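Long-range contacts in lactaldehyde dehydrogenase (Methanocaldococcus jannaschii, PDB 3PQA), which oxidises lactaldehyde to lactate with NAD, preferring it to NADP, as a step in the biosynthesis of coenzyme F420: residues B[129-134]-B[157-162]; B[152-157]-B[452-457]; B[214-219]-B[235-240]. One frame throughout, in Å; residues are numbered along the deposited sequence.

Interaction 1: residues B[129-134]-B[157-162]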
# COMPACT_ATOMS: atom_id res chain seq x y z
N GLU B 129 2.81 16.41 5.67
CA GLU B 129 3.07 17.52 6.60
C GLU B 129 1.77 18.00 7.23
O GLU B 129 0.71 17.81 6.63
CB GLU B 129 3.77 18.68 5.89
CG GLU B 129 5.15 18.29 5.32
CD GLU B 129 5.95 19.45 4.77
OE1 GLU B 129 5.38 20.54 4.55
OE2 GLU B 129 7.16 19.25 4.53
N PRO B 130 1.82 18.60 8.44
CA PRO B 130 0.54 19.01 9.04
C PRO B 130 -0.28 20.02 8.23
O PRO B 130 0.29 20.88 7.56
CB PRO B 130 0.96 19.70 10.34
CG PRO B 130 2.43 20.00 10.20
CD PRO B 130 2.98 18.94 9.29
N VAL B 131 -1.60 19.94 8.34
CA VAL B 131 -2.45 20.96 7.76
C VAL B 131 -2.29 22.32 8.45
O VAL B 131 -2.47 23.36 7.81
CB VAL B 131 -3.93 20.53 7.76
CG1 VAL B 131 -4.14 19.40 6.76
CG2 VAL B 131 -4.41 20.13 9.16
N GLY B 132 -1.94 22.30 9.73
CA GLY B 132 -1.66 23.52 10.49
C GLY B 132 -2.41 23.47 11.81
O GLY B 132 -2.05 22.72 12.73
N ILE B 133 -3.46 24.28 11.91
CA ILE B 133 -4.35 24.26 13.06
C ILE B 133 -5.57 23.40 12.74
O ILE B 133 -6.31 23.69 11.79
CB ILE B 133 -4.82 25.68 13.47
CG1 ILE B 133 -3.61 26.57 13.80
CG2 ILE B 133 -5.76 25.61 14.67
CD1 ILE B 133 -3.97 28.03 14.18
N VAL B 134 -5.74 22.34 13.52
CA VAL B 134 -6.91 21.47 13.44
C VAL B 134 -7.92 21.98 14.45
O VAL B 134 -7.64 22.05 15.65
CB VAL B 134 -6.55 19.99 13.72
CG1 VAL B 134 -7.80 19.18 14.00
CG2 VAL B 134 -5.77 19.39 12.54
N THR B 157 0.29 13.86 13.49
CA THR B 157 0.61 14.50 12.21
C THR B 157 1.18 15.92 12.36
O THR B 157 1.35 16.64 11.37
CB THR B 157 -0.62 14.48 11.25
OG1 THR B 157 -1.78 14.99 11.93
CG2 THR B 157 -0.90 13.06 10.79
N GLY B 158 1.49 16.33 13.60
CA GLY B 158 2.21 17.60 13.84
C GLY B 158 1.39 18.87 13.79
O GLY B 158 1.92 19.94 13.52
N ASN B 159 0.10 18.75 14.09
CA ASN B 159 -0.84 19.86 14.10
C ASN B 159 -1.01 20.46 15.48
O ASN B 159 -0.97 19.76 16.47
CB ASN B 159 -2.21 19.40 13.64
CG ASN B 159 -2.21 18.93 12.21
OD1 ASN B 159 -2.13 19.74 11.29
ND2 ASN B 159 -2.31 17.63 12.01
N VAL B 160 -1.21 21.78 15.51
CA VAL B 160 -1.75 22.45 16.68
C VAL B 160 -3.26 22.20 16.70
O VAL B 160 -3.89 22.10 15.65
CB VAL B 160 -1.44 23.96 16.59
CG1 VAL B 160 -2.19 24.75 17.65
CG2 VAL B 160 0.07 24.18 16.73
N ILE B 161 -3.83 22.10 17.90
CA ILE B 161 -5.26 21.81 18.05
C ILE B 161 -6.02 22.88 18.86
O ILE B 161 -5.58 23.30 19.93
CB ILE B 161 -5.45 20.47 18.76
CG1 ILE B 161 -4.70 19.36 18.02
CG2 ILE B 161 -6.94 20.14 18.90
CD1 ILE B 161 -4.43 18.13 18.91
N VAL B 162 -7.17 23.32 18.32
CA VAL B 162 -8.17 24.03 19.12
C VAL B 162 -9.42 23.16 19.15
O VAL B 162 -9.92 22.72 18.10
CB VAL B 162 -8.46 25.46 18.61
CG1 VAL B 162 -7.21 26.35 18.81
CG2 VAL B 162 -8.90 25.48 17.16
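Asn159 OD1 takes a hydrogen bond from Gly132 N at 3.0 Å, nearly straight at 166° and running almost along the axis of the side-chain carbonyl. Crowded about the same oxygen are Pro130 CB at 3.2 Å and Val131 CG2, which comes within 3.1 Å of OD1. The amide reaches across because Asn159 carries CG beside its own backbone N (chi1 -64°), which brings the head over the turn at 131-132, where strand 122-138 is interrupted. Its other end, ND2, bonds Met454 O, so both ends of this buried amide are used and its rotation is fixed; asparagine, with one acceptor and one donor at its tip, suits such a place.

Beyond the interruption the two chains run parallel as neighbouring strands, the outer members of a beta-alpha-beta unit whose connecting helix is 145-156, in the Rossmann-like coenzyme domain of aldehyde dehydrogenases. Val134 N gives a 2.8 Å bond to Val160 O and Val134 O accepts from Val162 N at 3.0 Å, while the bond from Val160 N to Gly132 O, next to the turn, is weak. Gly132 has a positive phi of 131°, in a conformation where a CB would collide with the preceding carbonyl oxygen. Gly158, also at positive phi, is the C-prime residue of the Schellman motif that ends helix 145-156; Pro130 lays CB and CG against the carbonyl oxygens of Thr157 and Gly158, with CB 3.3 Å from Thr157 O.

The branched residues divide between the two faces. Ile133, Val160 and Val162 meet helix 33-44, with Ile133 CG2 4.0 Å from Val162 CG2, whereas Val134 turns CG2 against the flat amide of Asn159, 3.6 Å from its CG, and Ile161 packs on helix 145-156.

Interaction 2: residues B[152-157]-B[452-457]; sequences APAIAT and EEMSNI
Met454 SD lies against the helix backbone at Ala154, 3.5 Å from Ala154 N and 3.8 Å from Ala154 CB, while Pro153 CB touches the same sulfur from 4.0 Å. The methionine gets there by being straight: CG stands beside the backbone N, opposite the carbonyl carbon (chi1 -68°), and the next two torsions are extended, so the thioether reaches out from the first residue after helix 447-453. A long, unbranched and polarisable side chain suits this place, since what it meets is a proline ring, an alanine methyl and the backbone between them. Pro153 sits where helix 145-156 is kinked, its nitrogen having no hydrogen to bond to the preceding turn.

Nearer its root, Met454 meets Thr157, whose side chain crosses it at about a right angle, with OG1 3.7 Å from Met454 CB. Chi1 of 51° places this hydroxyl between the backbone N and the carbonyl carbon of Thr157, folded back over the last helical turn, where it donates to Pro153 O at 2.7 Å. Ser455, the first residue of the strand, turns its hydroxyl back to Met451 O of the preceding helix, also four residues earlier.

No hydrogen bond joins the segments: van der Waals touch ties the helix of a beta-alpha-beta unit to the turn at 453-455 in the Rossmann-like domain, with the Met454 side chain about 9 Å from that of Glu241, the probable active-site residue. Met454 also packs on Val134 of strand 122-138 and on Met216 and Ser218 of strand 216-220, wedged between helix 145-156 and the sheet.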
# COMPACT_ATOMS: atom_id res chain seq x y z
N ALA B 152 -5.68 12.39 18.86
CA ALA B 152 -4.57 11.47 18.65
C ALA B 152 -3.97 11.59 17.22
O ALA B 152 -2.75 11.81 17.08
CB ALA B 152 -4.98 10.04 18.98
N PRO B 153 -4.81 11.48 16.16
CA PRO B 153 -4.23 11.71 14.81
C PRO B 153 -3.67 13.12 14.57
O PRO B 153 -2.69 13.26 13.84
CB PRO B 153 -5.38 11.41 13.85
CG PRO B 153 -6.62 11.47 14.68
CD PRO B 153 -6.25 11.19 16.11
N ALA B 154 -4.29 14.15 15.16
CA ALA B 154 -3.78 15.52 15.03
C ALA B 154 -2.37 15.69 15.60
O ALA B 154 -1.50 16.28 14.96
CB ALA B 154 -4.74 16.52 15.68
N ILE B 155 -2.15 15.17 16.81
CA ILE B 155 -0.82 15.18 17.43
C ILE B 155 0.17 14.37 16.58
O ILE B 155 1.28 14.82 16.27
CB ILE B 155 -0.86 14.65 18.89
CG1 ILE B 155 -1.64 15.62 19.80
CG2 ILE B 155 0.57 14.45 19.45
CD1 ILE B 155 -1.84 15.08 21.21
N ALA B 156 -0.27 13.18 16.16
CA ALA B 156 0.57 12.31 15.35
C ALA B 156 1.09 12.95 14.06
O ALA B 156 2.19 12.61 13.60
CB ALA B 156 -0.18 11.03 15.02
N THR B 157 0.29 13.86 13.49
CA THR B 157 0.61 14.50 12.21
C THR B 157 1.18 15.92 12.36
O THR B 157 1.35 16.64 11.37
CB THR B 157 -0.62 14.48 11.25
OG1 THR B 157 -1.78 14.99 11.93
CG2 THR B 157 -0.90 13.06 10.79
N GLU B 452 -4.34 10.89 7.53
CA GLU B 452 -4.29 11.30 6.13
C GLU B 452 -5.09 12.59 5.85
O GLU B 452 -4.62 13.43 5.07
CB GLU B 452 -4.71 10.16 5.19
CG GLU B 452 -4.55 10.50 3.70
CD GLU B 452 -3.10 10.70 3.27
OE1 GLU B 452 -2.17 10.38 4.05
OE2 GLU B 452 -2.86 11.19 2.14
N GLU B 453 -6.26 12.73 6.47
CA GLU B 453 -7.11 13.93 6.34
C GLU B 453 -6.43 15.13 6.98
O GLU B 453 -6.55 16.24 6.50
CB GLU B 453 -8.48 13.74 7.01
CG GLU B 453 -9.23 12.46 6.64
CD GLU B 453 -10.05 12.56 5.37
OE1 GLU B 453 -10.06 13.64 4.74
OE2 GLU B 453 -10.69 11.52 5.02
N MET B 454 -5.70 14.89 8.07
CA MET B 454 -5.08 15.94 8.87
C MET B 454 -3.66 16.31 8.43
O MET B 454 -2.94 17.04 9.11
CB MET B 454 -5.12 15.56 10.37
CG MET B 454 -6.56 15.55 10.96
SD MET B 454 -6.62 15.05 12.70
CE MET B 454 -8.39 15.27 13.05
N SER B 455 -3.25 15.79 7.28
CA SER B 455 -1.98 16.18 6.71
C SER B 455 -2.14 16.53 5.23
O SER B 455 -3.17 16.20 4.61
CB SER B 455 -0.90 15.12 6.99
OG SER B 455 -1.26 13.85 6.51
N ASN B 456 -1.15 17.24 4.70
CA ASN B 456 -1.09 17.55 3.27
C ASN B 456 0.08 16.80 2.67
O ASN B 456 1.12 16.64 3.31
CB ASN B 456 -0.88 19.05 3.06
CG ASN B 456 -2.09 19.87 3.43
OD1 ASN B 456 -3.23 19.50 3.13
ND2 ASN B 456 -1.85 21.01 4.08
N ILE B 457 -0.08 16.36 1.42
CA ILE B 457 1.03 15.73 0.70
C ILE B 457 1.99 16.79 0.16
O ILE B 457 1.57 17.88 -0.28
CB ILE B 457 0.53 14.82 -0.45
CG1 ILE B 457 -0.29 13.65 0.10
CG2 ILE B 457 1.73 14.28 -1.28
CD1 ILE B 457 -1.05 12.84 -0.98

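Interaction 3: residues B[214-219]-B[235-240]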
# COMPACT_ATOMS: atom_id res chain seq x y z
N VAL B 214 -7.68 28.92 11.19
CA VAL B 214 -7.90 27.48 11.36
C VAL B 214 -7.78 26.84 9.97
O VAL B 214 -8.35 27.35 9.01
CB VAL B 214 -9.27 27.21 12.02
CG1 VAL B 214 -9.60 25.71 12.03
CG2 VAL B 214 -9.28 27.78 13.46
N ASN B 215 -7.01 25.75 9.87
CA ASN B 215 -6.72 25.15 8.56
C ASN B 215 -7.64 24.00 8.17
O ASN B 215 -7.80 23.66 6.98
CB ASN B 215 -5.26 24.69 8.53
CG ASN B 215 -4.29 25.86 8.65
OD1 ASN B 215 -3.65 26.05 9.68
ND2 ASN B 215 -4.23 26.68 7.60
N MET B 216 -8.24 23.39 9.19
CA MET B 216 -9.08 22.21 8.99
C MET B 216 -10.11 22.13 10.09
O MET B 216 -9.82 22.44 11.25
CB MET B 216 -8.23 20.93 8.97
CG MET B 216 -9.03 19.65 9.07
SD MET B 216 -8.11 18.22 8.52
CE MET B 216 -9.41 16.97 8.75
N ILE B 217 -11.32 21.72 9.72
CA ILE B 217 -12.40 21.46 10.68
C ILE B 217 -12.71 19.98 10.65
O ILE B 217 -12.88 19.39 9.58
CB ILE B 217 -13.69 22.27 10.36
CG1 ILE B 217 -13.42 23.77 10.36
CG2 ILE B 217 -14.84 21.91 11.33
CD1 ILE B 217 -12.81 24.29 11.64
N SER B 218 -12.73 19.38 11.84
CA SER B 218 -13.18 18.02 12.01
C SER B 218 -14.28 18.05 13.06
O SER B 218 -14.02 18.31 14.25
CB SER B 218 -12.04 17.14 12.49
OG SER B 218 -12.47 15.79 12.59
N PHE B 219 -15.49 17.78 12.59
CA PHE B 219 -16.71 17.91 13.41
C PHE B 219 -17.44 16.59 13.45
O PHE B 219 -17.60 15.94 12.40
CB PHE B 219 -17.64 18.97 12.80
CG PHE B 219 -19.02 18.98 13.41
CD1 PHE B 219 -19.26 19.70 14.58
CD2 PHE B 219 -20.08 18.29 12.81
CE1 PHE B 219 -20.53 19.73 15.16
CE2 PHE B 219 -21.36 18.32 13.39
CZ PHE B 219 -21.58 19.03 14.56
N PHE B 235 -12.38 28.39 2.96
CA PHE B 235 -11.22 27.68 2.43
C PHE B 235 -10.48 26.90 3.54
O PHE B 235 -9.43 27.32 4.02
CB PHE B 235 -10.29 28.68 1.74
CG PHE B 235 -9.43 28.09 0.64
CD1 PHE B 235 -8.77 26.87 0.81
CD2 PHE B 235 -9.25 28.78 -0.55
CE1 PHE B 235 -7.96 26.35 -0.19
CE2 PHE B 235 -8.44 28.26 -1.56
CZ PHE B 235 -7.80 27.05 -1.38
N LYS B 236 -11.04 25.76 3.91
CA LYS B 236 -10.47 24.89 4.93
C LYS B 236 -10.70 23.47 4.43
O LYS B 236 -11.65 23.24 3.67
CB LYS B 236 -11.25 25.02 6.24
CG LYS B 236 -11.09 26.33 6.98
CD LYS B 236 -11.79 26.27 8.34
CE LYS B 236 -11.59 27.55 9.12
NZ LYS B 236 -12.16 28.71 8.40
N LYS B 237 -9.86 22.54 4.87
CA LYS B 237 -10.15 21.10 4.76
C LYS B 237 -11.28 20.80 5.74
O LYS B 237 -11.30 21.36 6.83
CB LYS B 237 -8.93 20.25 5.11
CG LYS B 237 -8.01 19.93 3.93
CD LYS B 237 -6.95 18.85 4.27
CE LYS B 237 -7.37 17.44 3.84
NZ LYS B 237 -6.19 16.49 3.78
N ILE B 238 -12.21 19.95 5.34
CA ILE B 238 -13.40 19.65 6.15
C ILE B 238 -13.61 18.15 6.27
O ILE B 238 -13.69 17.45 5.26
CB ILE B 238 -14.68 20.27 5.53
CG1 ILE B 238 -14.53 21.78 5.38
CG2 ILE B 238 -15.91 19.93 6.38
CD1 ILE B 238 -15.57 22.41 4.46
N ALA B 239 -13.72 17.68 7.50
CA ALA B 239 -14.13 16.30 7.80
C ALA B 239 -15.37 16.36 8.68
O ALA B 239 -15.41 17.10 9.66
CB ALA B 239 -13.00 15.53 8.48
N LEU B 240 -16.40 15.59 8.31
CA LEU B 240 -17.68 15.58 9.01
C LEU B 240 -18.11 14.15 9.29
O LEU B 240 -18.09 13.29 8.39
CB LEU B 240 -18.76 16.30 8.19
CG LEU B 240 -18.52 17.75 7.74
CD1 LEU B 240 -19.64 18.19 6.83
CD2 LEU B 240 -18.37 18.68 8.95
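Ile217 and Ala239 interlock through the shortest backbone bond of this parallel strand pair, Ala239 N to Ile217 O at 2.8 Å. Strands 216-220 and 237-241 bound a beta-alpha-beta unit with helix 223-232 between them, part of the Rossmann-like NAD domain of the family. Three further backbone bonds continue the ladder, among them Ile217 N to Lys237 O at 2.9 Å, and the segment axes lie only 4° from parallel.

On the face of Met216, Ser218 and Ala239, the methionine methyl comes up to small Ala239 in the conformer given, one of two, so this touch is less certain. Ser218 OG is bonded by Lys150 NZ, and Lys237 bends away at chi3 to give its ammonium to Glu453 O. The face of Ile217, Phe219 and Leu240 is apolar: Ile217 and Phe219 pack on helix 223-232, where Phe219 touches Val225, which by similarity belongs to the NAD site; Leu240 immediately precedes the probable active-site Glu241.

Lys236 runs its methylenes over Ile217, CD 3.6 Å from Ile217 CG1, before bending at chi4 so that NZ reaches the carbonyls Ala233 O and Val209 O. Its CE passes 3.2 Å from Val214 O.

Overall arrangement
All three contacts are buried and belong to one mixed sheet and its helices. Interactions 1 and 3 each join the strands of a beta-alpha-beta unit and rely on parallel backbone ladders; interaction 2 is smaller, lacks hydrogen bonds between its segments and depends on a thioether. Strand 122-138 lies at the centre, pairing with strands 160-165, 216-220 and 455-463. Glu129 O to Asn456 N links interactions 1 and 2, which also share Thr157, and Asn215 OD1 accepts from Ile133 N between interactions 1 and 3. Interactions 2 and 3 approach the probable active-site Glu241, whereas interaction 1 lies farther off. Both also reach the second subunit through several residues; interaction 1 meets it only at Glu129.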